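Side-chain contacts in ribosome inactivating type 1 protein (Iris hollandica, PDB 3MVG), which belongs to the single-chain, type 1 ribosome-inactivating proteins, a family of plant proteins named for putting ribosomes out of action: residues E2-R7 with R24-S29; S17-N22 with L50-F55; I62-N67 with Q157-T162; V69-V74 with L244-R249. All coordinates share one frame; numbering follows the deposited sequence. Where two conformers were deposited one is given.

Contact 1: E2-R7 with R24-S29; sequences ETVEFR and RNRLSS
Glu2 and Arg26 bring the two backbones closest, their CA atoms 8.2 Å apart, where the start of strand 3-7 passes the last turn of helix 13-27. Strand 3-7 is the outermost strand at one end of the mixed sheet in this chain, and its parallel neighbour is strand 49-55; helix 13-27 lies in the connection between the two, as in a beta-alpha-beta crossover. The contact is small, and Arg26 is its entire helix side. Its chain runs crosswise over Val4, whose CG2 branch rests 3.9 Å from Arg26 CG. Two successive bends, chi2 -70° and chi3 73°, then fold the arginine back on itself, which leaves the methylene CD, not the guanidinium, as the group that faces Glu2. CD lies 4.1 Å from Glu2 CG. Carboxylate and guanidinium are turned 72° apart and form no salt bridge, although the nearness of opposite charges may still favour the pairing weakly. Val4 is buried, whereas Glu2 and Arg26 lie at the surface and also meet a crystal neighbour. The tip of the arginine has another partner, Arg26 NH2 bonding to a bound glycerol, probably from the crystallisation liquor. Arg68 hydrogen-bonds to the carbonyls of Arg26 and Ser28, and the helix ends with Ser28 N bonded to Arg24 O at 2.9 Å. Across the contact the nearest charged atoms, Glu2 OE1 and Arg26 NE, stay 4.9 Å apart, while Glu2 OE1 approaches Arg26 CD to 3.8 Å.

Contact 2: S17-N22 with L50-F55; sequences SDFLQN and LFVRLF
The ring of Phe19, on helix 13-27, reaches strand 49-55 and meets Val52, with the two CA atoms 9.9 Å apart. Helix and sheet are joined here by the outer end of one aromatic side chain. Val52 CG1 lies close to the plane of the ring and abuts its edge, 3.7 Å from Phe19 CZ and 3.8 Å from Phe19 CE1. The valine crosses the phenylalanine at about a right angle and offers the branch that stands anti to its own backbone N (chi1 178°). Leu54 adds a looser touch, its CD2 coming obliquely to 4.2 Å from Phe19 CZ. All three residues are buried, and strand 3-7 adds to the packing: Phe6 brings its ring against Phe19 with the planes about 30° apart, and Val4 also touches it. The open part of the helix segment is polar: Asn22, beside Phe19 on the helix, is exposed, Asp18 packs on Arg14 of the second subunit, and Gln21, on the far side from Phe19, on Gln179 of that subunit. Arg53, pointing away from the helix, forms a salt bridge with Glu5. No hydrogen bond or charge links helix to strand in this contact. The attraction therefore probably rests on dispersion and the burial of hydrocarbon, with the fit of shapes, more than bond direction, guiding how Phe19 lies.

Contact 3: I62-N67 with Q157-T162; sequences ITLVLN and QLVSET
Strand 61-67, an interior strand of the mixed sheet, packs through Leu64 and Leu66 on Val159 and Ser160 of the long helix 146-164, in the buried heart of the protein. The axes of segments 62-67 and 157-162 run nearly parallel, 17° apart and 11.0 Å at closest approach. Val159 divides its two branches between the leucines. Its CG2 meets Leu64 CD1 tip to tip at 4.1 Å, while Val159 CG1 lies 4.3 Å from Leu66 CD2. Leu64 reaches the helix with CG anti to its carbonyl carbon (chi1 -59°). Leu66, in the conformer given, also sets CD2 beside Ser160 OG at 4.2 Å. That hydroxyl is not stranded among hydrocarbon, because it hydrogen-bonds to Ala71 O. The helix widens here into a pi-type turn, marked by Thr162 N bonding to Gln157 O at 3.3 Å. Apolar packing thus carries the contact, with the serine as the one polar group touching it. Strands 49-55 and 72-78 flank strand 61-67 through backbone hydrogen bonds, Leu64 also touches Leu54, and helix 166-173 packs against Leu158 and Thr162.

Contact 4: V69-V74 with L244-R249; sequences VNAYVV and LALLLR
The flat carboxamide of Asn70 turns neither face nor edge to Leu248; only its CB does the touching, 3.9 Å from Leu248 CD1. The amide itself folds back on its own chain, with chi1 at 66° holding CG between the backbone N and the carbonyl carbon. On one side of its plane stands Tyr72 N, which donates to Asn70 OD1 over 3.1 Å with a bent N-H...O angle of 144° and sits 55° out of the carbonyl plane. A bound glycerol lies close to the same side chain. Leu248 CD1 does double duty, for besides Asn70 CB it presses on Val69 O at 3.4 Å. That carbonyl is served by water 1, which donates to Val69 O at 2.7 Å and accepts from Arg249 N at 2.9 Å, bridging the two backbones where no direct hydrogen bond joins them. Further along, Ala71 CB meets Leu246 CD1 at 3.9 Å, and Leu27 of helix 13-27 packs on both. Leu248 also touches Trp201 and Gln202 of helix 201-210, so the strandless run 244-249 lies between that helix and the turn. Helix 146-164 also reaches the turn, Arg164 NH2 donating to Asn70 O. Positive phi at Ala71 lets Ala71 and Tyr72 both face Asn67. The result is a G1 beta bulge combined with the Asx turn of Asn70, closing the hairpin between strands 61-67 and 72-78.

From the N terminus, contact 1 closes first, bringing the end of helix 13-27 back to strand 3-7 over 16 intervening residues. Contact 2 starts inside that loop and ends beyond it, so the two cross; they share the helix and join it to two neighbouring strands, themselves linked by Glu2 O to Phe51 N. Both close before contact 3 opens at the next strand. Contact 3 spans 89 residues to helix 146-164 and is crossed by contact 4, which starts within it and runs on to 244-249, near the end of the modelled chain. Segments of contacts 1 and 4 also touch, Ser29 packing on Arg249, whereas contacts 2 and 4 do not touch.

Contact 1: E2-R7 with R24-S29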
# COMPACT_ATOMS: atom_id res chain seq x y z
N GLU A 2 -26.70 5.96 -6.15
CA GLU A 2 -25.48 6.47 -5.50
C GLU A 2 -24.27 6.36 -6.42
O GLU A 2 -24.03 5.30 -7.00
CB GLU A 2 -25.21 5.67 -4.23
CG GLU A 2 -24.13 6.26 -3.34
CD GLU A 2 -24.60 7.48 -2.59
OE1 GLU A 2 -23.75 8.36 -2.32
OE2 GLU A 2 -25.81 7.57 -2.28
N THR A 3 -23.53 7.46 -6.56
CA THR A 3 -22.43 7.53 -7.53
C THR A 3 -21.14 8.01 -6.88
O THR A 3 -21.16 8.97 -6.09
CB THR A 3 -22.81 8.45 -8.71
OG1 THR A 3 -24.01 7.96 -9.31
CG2 THR A 3 -21.71 8.50 -9.78
N VAL A 4 -20.05 7.33 -7.22
CA VAL A 4 -18.68 7.65 -6.80
C VAL A 4 -17.86 7.93 -8.07
O VAL A 4 -17.87 7.12 -8.99
CB VAL A 4 -18.02 6.46 -6.07
CG1 VAL A 4 -16.60 6.81 -5.65
CG2 VAL A 4 -18.85 6.03 -4.87
N GLU A 5 -17.17 9.07 -8.12
CA GLU A 5 -16.47 9.47 -9.34
C GLU A 5 -14.94 9.43 -9.24
O GLU A 5 -14.37 9.59 -8.16
CB GLU A 5 -16.89 10.88 -9.77
CG GLU A 5 -18.37 11.05 -10.06
CD GLU A 5 -18.71 12.43 -10.57
OE1 GLU A 5 -18.19 13.41 -9.99
OE2 GLU A 5 -19.50 12.54 -11.53
N PHE A 6 -14.29 9.23 -10.39
CA PHE A 6 -12.84 9.30 -10.50
C PHE A 6 -12.48 9.84 -11.87
O PHE A 6 -13.05 9.42 -12.88
CB PHE A 6 -12.18 7.93 -10.30
CG PHE A 6 -10.69 7.96 -10.47
CD1 PHE A 6 -10.10 7.51 -11.66
CD2 PHE A 6 -9.86 8.46 -9.47
CE1 PHE A 6 -8.73 7.56 -11.83
CE2 PHE A 6 -8.48 8.51 -9.65
CZ PHE A 6 -7.92 8.05 -10.83
N ARG A 7 -11.55 10.80 -11.91
CA ARG A 7 -11.06 11.38 -13.16
C ARG A 7 -9.57 11.16 -13.30
O ARG A 7 -8.82 11.40 -12.35
CB ARG A 7 -11.35 12.88 -13.23
CG ARG A 7 -12.76 13.22 -12.84
CD ARG A 7 -13.25 14.43 -13.58
NE ARG A 7 -14.60 14.77 -13.16
CZ ARG A 7 -15.41 15.58 -13.82
NH1 ARG A 7 -15.00 16.14 -14.95
NH2 ARG A 7 -16.63 15.82 -13.36
N ARG A 24 -15.08 1.94 -1.20
CA ARG A 24 -15.25 0.91 -0.18
C ARG A 24 -16.32 1.30 0.83
O ARG A 24 -17.12 0.46 1.24
CB ARG A 24 -13.94 0.64 0.56
CG ARG A 24 -12.84 0.02 -0.29
CD ARG A 24 -11.65 -0.41 0.57
NE ARG A 24 -10.53 -0.73 -0.30
CZ ARG A 24 -9.54 0.10 -0.62
NH1 ARG A 24 -9.47 1.31 -0.06
NH2 ARG A 24 -8.62 -0.28 -1.48
N ASN A 25 -16.34 2.57 1.22
CA ASN A 25 -17.31 3.05 2.21
C ASN A 25 -18.76 2.93 1.73
O ASN A 25 -19.66 2.65 2.52
CB ASN A 25 -16.98 4.49 2.62
CG ASN A 25 -15.70 4.59 3.43
OD1 ASN A 25 -15.15 3.60 3.91
ND2 ASN A 25 -15.21 5.81 3.57
N ARG A 26 -18.97 3.14 0.44
CA ARG A 26 -20.31 3.00 -0.15
C ARG A 26 -20.68 1.55 -0.46
O ARG A 26 -21.86 1.19 -0.40
CB ARG A 26 -20.44 3.86 -1.41
CG ARG A 26 -20.19 5.37 -1.24
CD ARG A 26 -21.27 6.12 -0.44
NE ARG A 26 -21.24 5.82 0.99
CZ ARG A 26 -20.34 6.31 1.85
NH1 ARG A 26 -19.39 7.14 1.42
NH2 ARG A 26 -20.39 5.97 3.12
N LEU A 27 -19.70 0.73 -0.84
CA LEU A 27 -19.94 -0.69 -1.08
C LEU A 27 -20.31 -1.41 0.21
O LEU A 27 -21.23 -2.22 0.23
CB LEU A 27 -18.69 -1.35 -1.68
CG LEU A 27 -18.39 -0.98 -3.13
CD1 LEU A 27 -16.99 -1.43 -3.46
CD2 LEU A 27 -19.39 -1.63 -4.08
N SER A 28 -19.58 -1.10 1.28
CA SER A 28 -19.73 -1.74 2.57
C SER A 28 -21.16 -1.71 3.10
O SER A 28 -21.89 -0.74 2.92
CB SER A 28 -18.83 -1.01 3.55
OG SER A 28 -18.99 -1.54 4.85
N SER A 29 -21.53 -2.78 3.80
CA SER A 29 -22.79 -2.82 4.54
C SER A 29 -22.72 -2.06 5.85
O SER A 29 -23.73 -1.91 6.52
CB SER A 29 -23.17 -4.27 4.86
OG SER A 29 -22.36 -4.78 5.91

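Contact 2: S17-N22 with L50-F55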
# COMPACT_ATOMS: atom_id res chain seq x y z
N SER A 17 -6.22 6.76 -4.15
CA SER A 17 -6.54 6.09 -2.89
C SER A 17 -7.80 6.65 -2.24
O SER A 17 -8.59 5.88 -1.66
CB SER A 17 -5.36 6.17 -1.95
OG SER A 17 -4.31 5.37 -2.43
N ASP A 18 -8.01 7.96 -2.31
CA ASP A 18 -9.23 8.56 -1.78
C ASP A 18 -10.46 8.04 -2.51
O ASP A 18 -11.49 7.75 -1.89
CB ASP A 18 -9.18 10.10 -1.88
CG ASP A 18 -8.30 10.74 -0.80
OD1 ASP A 18 -7.87 10.06 0.15
OD2 ASP A 18 -8.05 11.96 -0.91
N PHE A 19 -10.37 7.94 -3.84
CA PHE A 19 -11.44 7.36 -4.64
C PHE A 19 -11.79 5.95 -4.16
O PHE A 19 -12.95 5.65 -3.89
CB PHE A 19 -11.04 7.38 -6.12
CG PHE A 19 -11.75 6.36 -6.97
CD1 PHE A 19 -13.13 6.38 -7.11
CD2 PHE A 19 -11.04 5.40 -7.66
CE1 PHE A 19 -13.80 5.44 -7.89
CE2 PHE A 19 -11.69 4.45 -8.45
CZ PHE A 19 -13.08 4.47 -8.57
N LEU A 20 -10.79 5.09 -4.03
CA LEU A 20 -11.04 3.72 -3.63
C LEU A 20 -11.62 3.64 -2.23
O LEU A 20 -12.47 2.80 -1.96
CB LEU A 20 -9.77 2.88 -3.71
CG LEU A 20 -9.24 2.62 -5.12
CD1 LEU A 20 -8.01 1.76 -5.00
CD2 LEU A 20 -10.28 1.93 -6.01
N GLN A 21 -11.17 4.50 -1.33
CA GLN A 21 -11.68 4.45 0.04
C GLN A 21 -13.15 4.88 0.08
O GLN A 21 -13.97 4.24 0.75
CB GLN A 21 -10.82 5.25 1.01
CG GLN A 21 -11.21 5.02 2.47
CD GLN A 21 -11.19 3.55 2.85
OE1 GLN A 21 -10.27 2.81 2.47
NE2 GLN A 21 -12.19 3.10 3.60
N ASN A 22 -13.49 5.94 -0.64
CA ASN A 22 -14.89 6.35 -0.75
C ASN A 22 -15.74 5.25 -1.38
O ASN A 22 -16.88 5.00 -0.97
CB ASN A 22 -15.02 7.65 -1.54
CG ASN A 22 -14.69 8.87 -0.72
OD1 ASN A 22 -14.95 8.92 0.49
ND2 ASN A 22 -14.11 9.87 -1.36
N LEU A 50 -24.34 0.32 -7.14
CA LEU A 50 -23.53 1.51 -6.98
C LEU A 50 -23.00 1.89 -8.35
O LEU A 50 -22.58 1.03 -9.12
CB LEU A 50 -22.39 1.23 -6.00
CG LEU A 50 -21.52 2.42 -5.62
CD1 LEU A 50 -22.30 3.44 -4.82
CD2 LEU A 50 -20.33 1.94 -4.82
N PHE A 51 -23.03 3.18 -8.67
CA PHE A 51 -22.47 3.68 -9.92
C PHE A 51 -21.07 4.24 -9.66
O PHE A 51 -20.85 4.95 -8.67
CB PHE A 51 -23.34 4.81 -10.48
CG PHE A 51 -24.61 4.35 -11.18
CD1 PHE A 51 -25.42 5.30 -11.79
CD2 PHE A 51 -24.99 3.01 -11.27
CE1 PHE A 51 -26.60 4.94 -12.45
CE2 PHE A 51 -26.18 2.64 -11.93
CZ PHE A 51 -26.97 3.61 -12.52
N VAL A 52 -20.15 3.96 -10.58
CA VAL A 52 -18.80 4.48 -10.52
C VAL A 52 -18.55 5.19 -11.84
O VAL A 52 -18.39 4.55 -12.88
CB VAL A 52 -17.76 3.36 -10.31
CG1 VAL A 52 -16.34 3.92 -10.29
CG2 VAL A 52 -18.03 2.64 -9.00
N ARG A 53 -18.56 6.52 -11.80
CA ARG A 53 -18.39 7.32 -13.01
C ARG A 53 -16.92 7.65 -13.20
O ARG A 53 -16.29 8.25 -12.32
CB ARG A 53 -19.26 8.58 -12.97
CG ARG A 53 -19.24 9.34 -14.30
CD ARG A 53 -20.45 10.23 -14.53
NE ARG A 53 -20.79 11.05 -13.37
CZ ARG A 53 -21.95 10.99 -12.72
NH1 ARG A 53 -22.17 11.78 -11.68
NH2 ARG A 53 -22.90 10.15 -13.12
N LEU A 54 -16.38 7.24 -14.34
CA LEU A 54 -14.96 7.37 -14.64
C LEU A 54 -14.77 8.27 -15.84
O LEU A 54 -15.45 8.11 -16.84
CB LEU A 54 -14.37 6.01 -14.95
CG LEU A 54 -14.50 4.92 -13.88
CD1 LEU A 54 -13.99 3.61 -14.44
CD2 LEU A 54 -13.72 5.31 -12.64
N PHE A 55 -13.79 9.17 -15.75
CA PHE A 55 -13.53 10.18 -16.79
C PHE A 55 -12.15 9.99 -17.40
O PHE A 55 -11.16 9.87 -16.67
CB PHE A 55 -13.64 11.59 -16.21
CG PHE A 55 -15.02 11.98 -15.76
CD1 PHE A 55 -15.53 11.54 -14.54
CD2 PHE A 55 -15.80 12.84 -16.53
CE1 PHE A 55 -16.80 11.92 -14.12
CE2 PHE A 55 -17.08 13.23 -16.10
CZ PHE A 55 -17.58 12.77 -14.90

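Contact 3: I62-N67 with Q157-T162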
# COMPACT_ATOMS: atom_id res chain seq x y z
N ILE A 62 -17.63 7.23 -18.64
CA ILE A 62 -18.46 6.02 -18.67
C ILE A 62 -18.79 5.67 -17.23
O ILE A 62 -17.98 5.96 -16.34
CB ILE A 62 -17.80 4.81 -19.41
CG1 ILE A 62 -16.57 4.28 -18.67
CG2 ILE A 62 -17.47 5.17 -20.84
CD1 ILE A 62 -16.87 3.12 -17.75
N THR A 63 -19.96 5.08 -16.99
CA THR A 63 -20.38 4.74 -15.64
C THR A 63 -20.44 3.24 -15.48
O THR A 63 -21.26 2.59 -16.13
CB THR A 63 -21.74 5.36 -15.30
OG1 THR A 63 -21.66 6.78 -15.46
CG2 THR A 63 -22.15 5.04 -13.86
N LEU A 64 -19.58 2.70 -14.62
CA LEU A 64 -19.68 1.29 -14.26
C LEU A 64 -20.82 1.10 -13.28
O LEU A 64 -21.05 1.95 -12.41
CB LEU A 64 -18.39 0.81 -13.61
CG LEU A 64 -17.09 0.92 -14.40
CD1 LEU A 64 -15.93 0.47 -13.53
CD2 LEU A 64 -17.15 0.09 -15.67
N VAL A 65 -21.53 -0.01 -13.41
CA VAL A 65 -22.52 -0.40 -12.42
C VAL A 65 -21.93 -1.55 -11.64
O VAL A 65 -21.59 -2.59 -12.21
CB VAL A 65 -23.85 -0.82 -13.09
CG1 VAL A 65 -24.91 -1.13 -12.02
CG2 VAL A 65 -24.33 0.26 -14.05
N LEU A 66 -21.78 -1.35 -10.33
CA LEU A 66 -21.30 -2.40 -9.46
C LEU A 66 -22.44 -2.97 -8.64
O LEU A 66 -23.40 -2.28 -8.31
CB LEU A 66 -20.19 -1.89 -8.53
CG LEU A 66 -18.78 -1.85 -9.13
CD1 LEU A 66 -18.70 -0.90 -10.33
CD2 LEU A 66 -17.77 -1.48 -8.06
N ASN A 67 -22.34 -4.26 -8.36
CA ASN A 67 -23.18 -4.91 -7.38
C ASN A 67 -22.46 -4.78 -6.04
O ASN A 67 -21.34 -5.25 -5.88
CB ASN A 67 -23.37 -6.37 -7.77
CG ASN A 67 -24.28 -7.14 -6.82
OD1 ASN A 67 -24.76 -6.61 -5.82
ND2 ASN A 67 -24.52 -8.40 -7.15
N GLN A 157 -10.04 -4.69 -12.77
CA GLN A 157 -8.89 -4.80 -11.89
C GLN A 157 -8.57 -3.51 -11.15
O GLN A 157 -8.20 -3.55 -9.99
CB GLN A 157 -7.67 -5.32 -12.65
CG GLN A 157 -7.81 -6.76 -13.07
CD GLN A 157 -6.58 -7.25 -13.76
OE1 GLN A 157 -5.74 -7.93 -13.16
NE2 GLN A 157 -6.43 -6.87 -15.02
N LEU A 158 -8.73 -2.37 -11.81
CA LEU A 158 -8.37 -1.08 -11.22
C LEU A 158 -9.46 -0.45 -10.37
O LEU A 158 -9.21 0.56 -9.69
CB LEU A 158 -7.86 -0.11 -12.29
CG LEU A 158 -6.58 -0.57 -12.98
CD1 LEU A 158 -6.22 0.39 -14.10
CD2 LEU A 158 -5.44 -0.67 -11.99
N VAL A 159 -10.66 -1.04 -10.38
CA VAL A 159 -11.76 -0.57 -9.55
C VAL A 159 -12.18 -1.66 -8.56
O VAL A 159 -12.04 -1.47 -7.36
CB VAL A 159 -12.96 -0.09 -10.43
CG1 VAL A 159 -14.14 0.27 -9.56
CG2 VAL A 159 -12.54 1.10 -11.29
N SER A 160 -12.67 -2.80 -9.05
CA SER A 160 -13.16 -3.87 -8.17
C SER A 160 -12.03 -4.56 -7.40
O SER A 160 -12.13 -4.77 -6.19
CB SER A 160 -13.95 -4.90 -8.96
OG SER A 160 -15.09 -4.33 -9.57
N GLU A 161 -10.97 -4.96 -8.10
CA GLU A 161 -9.93 -5.75 -7.44
C GLU A 161 -9.11 -4.94 -6.46
O GLU A 161 -8.73 -5.45 -5.40
CB GLU A 161 -9.02 -6.46 -8.45
CG GLU A 161 -9.73 -7.43 -9.41
CD GLU A 161 -10.28 -8.69 -8.77
OE1 GLU A 161 -10.23 -8.84 -7.53
OE2 GLU A 161 -10.77 -9.54 -9.54
N THR A 162 -8.82 -3.69 -6.80
CA THR A 162 -8.14 -2.78 -5.87
C THR A 162 -9.04 -2.42 -4.67
O THR A 162 -8.54 -2.25 -3.56
CB THR A 162 -7.67 -1.52 -6.58
OG1 THR A 162 -8.79 -0.98 -7.29
CG2 THR A 162 -6.54 -1.83 -7.57

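Contact 4: V69-V74 with L244-R249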
# COMPACT_ATOMS: atom_id res chain seq x y z
N VAL A 69 -23.00 -6.31 -3.38
CA VAL A 69 -22.84 -7.63 -2.76
C VAL A 69 -21.45 -8.21 -3.01
O VAL A 69 -20.87 -8.84 -2.14
CB VAL A 69 -23.96 -8.61 -3.24
CG1 VAL A 69 -23.79 -10.01 -2.66
CG2 VAL A 69 -25.33 -8.06 -2.87
N ASN A 70 -20.90 -7.99 -4.20
CA ASN A 70 -19.60 -8.56 -4.51
C ASN A 70 -18.57 -7.56 -5.03
O ASN A 70 -17.46 -7.94 -5.40
CB ASN A 70 -19.74 -9.77 -5.47
CG ASN A 70 -20.25 -9.38 -6.84
OD1 ASN A 70 -20.55 -8.21 -7.11
ND2 ASN A 70 -20.35 -10.37 -7.72
N ALA A 71 -18.94 -6.28 -5.03
CA ALA A 71 -18.08 -5.18 -5.50
C ALA A 71 -17.68 -5.31 -6.97
O ALA A 71 -16.69 -4.71 -7.40
CB ALA A 71 -16.84 -5.03 -4.61
N TYR A 72 -18.46 -6.06 -7.74
CA TYR A 72 -18.08 -6.39 -9.11
C TYR A 72 -18.97 -5.72 -10.16
O TYR A 72 -20.12 -5.39 -9.92
CB TYR A 72 -18.12 -7.91 -9.31
CG TYR A 72 -17.16 -8.45 -10.34
CD1 TYR A 72 -17.59 -8.86 -11.60
CD2 TYR A 72 -15.80 -8.57 -10.04
CE1 TYR A 72 -16.70 -9.39 -12.54
CE2 TYR A 72 -14.91 -9.10 -10.95
CZ TYR A 72 -15.36 -9.51 -12.20
OH TYR A 72 -14.46 -10.02 -13.11
N VAL A 73 -18.40 -5.54 -11.35
CA VAL A 73 -19.09 -4.88 -12.46
C VAL A 73 -20.18 -5.78 -13.04
O VAL A 73 -19.91 -6.95 -13.31
CB VAL A 73 -18.07 -4.48 -13.56
CG1 VAL A 73 -18.78 -3.91 -14.78
CG2 VAL A 73 -17.07 -3.47 -13.03
N VAL A 74 -21.38 -5.23 -13.24
CA VAL A 74 -22.48 -5.95 -13.89
C VAL A 74 -22.93 -5.31 -15.21
O VAL A 74 -23.60 -5.94 -16.03
CB VAL A 74 -23.72 -6.11 -12.96
CG1 VAL A 74 -23.34 -6.85 -11.67
CG2 VAL A 74 -24.37 -4.76 -12.65
N LEU A 244 -6.60 -7.58 2.39
CA LEU A 244 -8.01 -7.90 2.20
C LEU A 244 -8.85 -6.78 2.80
O LEU A 244 -8.71 -6.48 3.99
CB LEU A 244 -8.34 -9.25 2.83
CG LEU A 244 -9.79 -9.73 2.70
CD1 LEU A 244 -10.19 -9.93 1.25
CD2 LEU A 244 -9.94 -11.02 3.50
N ALA A 245 -9.71 -6.16 1.99
CA ALA A 245 -10.29 -4.87 2.34
C ALA A 245 -11.80 -4.82 2.28
O ALA A 245 -12.41 -3.84 2.71
CB ALA A 245 -9.69 -3.76 1.47
N LEU A 246 -12.40 -5.85 1.69
CA LEU A 246 -13.85 -6.05 1.63
C LEU A 246 -14.08 -7.54 1.72
O LEU A 246 -13.31 -8.32 1.14
CB LEU A 246 -14.44 -5.56 0.31
CG LEU A 246 -14.29 -4.08 -0.05
CD1 LEU A 246 -14.73 -3.85 -1.49
CD2 LEU A 246 -15.09 -3.22 0.91
N LEU A 247 -15.15 -7.94 2.41
CA LEU A 247 -15.47 -9.36 2.55
C LEU A 247 -16.75 -9.71 1.82
O LEU A 247 -17.80 -9.10 2.05
CB LEU A 247 -15.65 -9.74 4.02
CG LEU A 247 -14.50 -9.45 4.98
CD1 LEU A 247 -14.98 -9.71 6.39
CD2 LEU A 247 -13.27 -10.26 4.67
N LEU A 248 -16.67 -10.72 0.96
CA LEU A 248 -17.87 -11.33 0.38
C LEU A 248 -18.64 -12.02 1.50
O LEU A 248 -18.10 -12.93 2.15
CB LEU A 248 -17.50 -12.33 -0.71
CG LEU A 248 -18.67 -12.99 -1.43
CD1 LEU A 248 -19.45 -11.97 -2.26
CD2 LEU A 248 -18.16 -14.11 -2.30
N ARG A 249 -19.88 -11.61 1.75
CA ARG A 249 -20.65 -12.18 2.86
C ARG A 249 -20.89 -13.67 2.65
O ARG A 249 -21.36 -14.09 1.58
CB ARG A 249 -21.96 -11.42 3.07
CG ARG A 249 -22.74 -11.84 4.32
CD ARG A 249 -24.00 -11.02 4.51
NE ARG A 249 -23.66 -9.61 4.74
CZ ARG A 249 -24.35 -8.77 5.49
NH1 ARG A 249 -25.47 -9.15 6.09
NH2 ARG A 249 -23.92 -7.52 5.63
O HOH W 1 -21.67 -9.94 0.15